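Local structure of ATP-dependent RNA helicase HrpB (Escherichia coli, 6EUD) at residues Ala424-Ser429 with Ala440-Ile445. The protein hydrolyses ATP to ADP and phosphate as a bacterial DExH-box NTPase of the DEAH/RHA helicase group, with RNA helicase and single-stranded RNA-binding activity. Numbering follows the deposited sequence.
Sequences AAMLVS and AKIAAI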
loop_
_atom_site.group_PDB
_atom_site.type_symbol
_atom_site.label_atom_id
_atom_site.label_comp_id
_atom_site.label_asym_id
_atom_site.label_seq_id
_atom_site.Cartn_x
_atom_site.Cartn_y
_atom_site.Cartn_z
ATOM N N ALA A 424 8.814 -18.504 -0.935
ATOM C CA ALA A 424 8.452 -19.478 -1.960
ATOM C C ALA A 424 9.452 -19.446 -3.109
ATOM O O ALA A 424 9.841 -20.494 -3.617
ATOM C CB ALA A 424 7.046 -19.217 -2.485
ATOM N N ALA A 425 9.843 -18.234 -3.512
ATOM C CA ALA A 425 10.824 -18.014 -4.564
ATOM C C ALA A 425 12.152 -18.681 -4.199
ATOM O O ALA A 425 12.785 -19.348 -5.027
ATOM C CB ALA A 425 11.023 -16.516 -4.795
ATOM N N MET A 426 12.561 -18.510 -2.949
ATOM C CA MET A 426 13.788 -19.112 -2.463
ATOM C C MET A 426 13.740 -20.639 -2.591
ATOM O O MET A 426 14.660 -21.254 -3.115
ATOM C CB MET A 426 14.034 -18.691 -1.018
ATOM C CG MET A 426 15.363 -19.138 -0.425
ATOM S SD MET A 426 15.535 -18.421 1.237
ATOM C CE MET A 426 14.062 -19.110 2.007
ATOM N N LEU A 427 12.650 -21.237 -2.132
ATOM C CA LEU A 427 12.490 -22.675 -2.166
ATOM C C LEU A 427 12.560 -23.234 -3.588
ATOM O O LEU A 427 13.270 -24.210 -3.845
ATOM C CB LEU A 427 11.167 -23.063 -1.507
ATOM C CG LEU A 427 11.248 -23.042 0.018
ATOM C CD1 LEU A 427 9.856 -22.964 0.636
ATOM C CD2 LEU A 427 12.008 -24.270 0.516
ATOM N N VAL A 428 11.832 -22.587 -4.498
ATOM C CA VAL A 428 11.702 -23.017 -5.885
ATOM C C VAL A 428 13.014 -22.796 -6.654
ATOM O O VAL A 428 13.277 -23.451 -7.645
ATOM C CB VAL A 428 10.485 -22.272 -6.565
ATOM C CG1 VAL A 428 10.426 -22.481 -8.051
ATOM C CG2 VAL A 428 9.173 -22.751 -5.978
ATOM N N SER A 429 13.859 -21.894 -6.176
ATOM C CA SER A 429 15.143 -21.637 -6.837
ATOM C C SER A 429 16.236 -22.654 -6.434
ATOM O O SER A 429 17.314 -22.688 -7.035
ATOM C CB SER A 429 15.623 -20.205 -6.533
ATOM O OG SER A 429 16.112 -20.077 -5.201
ATOM N N ALA A 440 14.328 -24.655 3.040
ATOM C CA ALA A 440 13.130 -24.939 3.834
ATOM C C ALA A 440 13.326 -24.527 5.283
ATOM O O ALA A 440 12.409 -23.996 5.933
ATOM C CB ALA A 440 12.767 -26.426 3.751
ATOM N N LYS A 441 14.521 -24.791 5.791
ATOM C CA LYS A 441 14.867 -24.406 7.145
ATOM C C LYS A 441 14.937 -22.882 7.273
ATOM O O LYS A 441 14.372 -22.299 8.208
ATOM C CB LYS A 441 16.197 -25.031 7.566
ATOM C CG LYS A 441 16.648 -24.561 8.936
ATOM C CD LYS A 441 17.160 -25.693 9.790
ATOM C CE LYS A 441 17.200 -25.239 11.230
ATOM N NZ LYS A 441 17.741 -26.298 12.115
ATOM N N ILE A 442 15.622 -22.240 6.330
ATOM C CA ILE A 442 15.681 -20.776 6.325
ATOM C C ILE A 442 14.276 -20.191 6.346
ATOM O O ILE A 442 13.991 -19.241 7.081
ATOM C CB ILE A 442 16.430 -20.231 5.101
ATOM C CG1 ILE A 442 17.926 -20.561 5.205
ATOM C CG2 ILE A 442 16.224 -18.721 4.974
ATOM C CD1 ILE A 442 18.656 -19.810 6.331
ATOM N N ALA A 443 13.396 -20.784 5.549
ATOM C CA ALA A 443 12.040 -20.292 5.411
ATOM C C ALA A 443 11.264 -20.469 6.714
ATOM O O ALA A 443 10.509 -19.590 7.121
ATOM C CB ALA A 443 11.335 -21.001 4.259
ATOM N N ALA A 444 11.455 -21.600 7.377
ATOM C CA ALA A 444 10.725 -21.833 8.610
ATOM C C ALA A 444 11.194 -20.819 9.666
ATOM O O ALA A 444 10.394 -20.283 10.428
ATOM C CB ALA A 444 10.909 -23.272 9.088
ATOM N N ILE A 445 12.488 -20.528 9.671
ATOM C CA ILE A 445 13.038 -19.508 10.553
ATOM C C ILE A 445 12.455 -18.114 10.299
ATOM O O ILE A 445 11.989 -17.456 11.229
ATOM C CB ILE A 445 14.568 -19.428 10.419
ATOM C CG1 ILE A 445 15.181 -20.741 10.884
ATOM C CG2 ILE A 445 15.110 -18.254 11.245
ATOM C CD1 ILE A 445 16.658 -20.807 10.694
#
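L427 and A440 mark the nearest approach of the two backbones, where helix segments 424-429 and 440-445 run antiparallel, their axes 9.6 Å apart at 171°. L427 reaches across with its two methyls divided: CD2 lies against the backbone of A440, 3.4 Å from its N, and also touches the CB of that residue, while CD1 makes a looser contact with A443 CB. M426 reaches toward the second helix with a chain extended through chi2 and then bent at chi3 (58°), which places CE 3.7 Å from I442 CG2 and 4.0 Å from A443 CB. I442 CG2 also meets the sulphur, 3.8 Å from M426 SD, and the two side chains cross at about a right angle. The contact belongs to an alpha-helical hairpin, consecutive helices 421-429 and 433-447 joined by a short turn, in a helical region consistent with the helix bundle that follows the winged-helix domain in DEAH/RHA helicases. A443 turns its CB toward the first helix, whereas that of A440 points away, and no hydrogen bond crosses the interface. Near the turn, S429 OG donates to M426 O at 2.8 Å, tying the serine back to its own helix. The touching residues are buried under neighbouring helices: L494 and A498 of helix 491-498 pack on M426, L417 of helix 409-417 on L427, and L457 and F461 of helix 457-462 on I442.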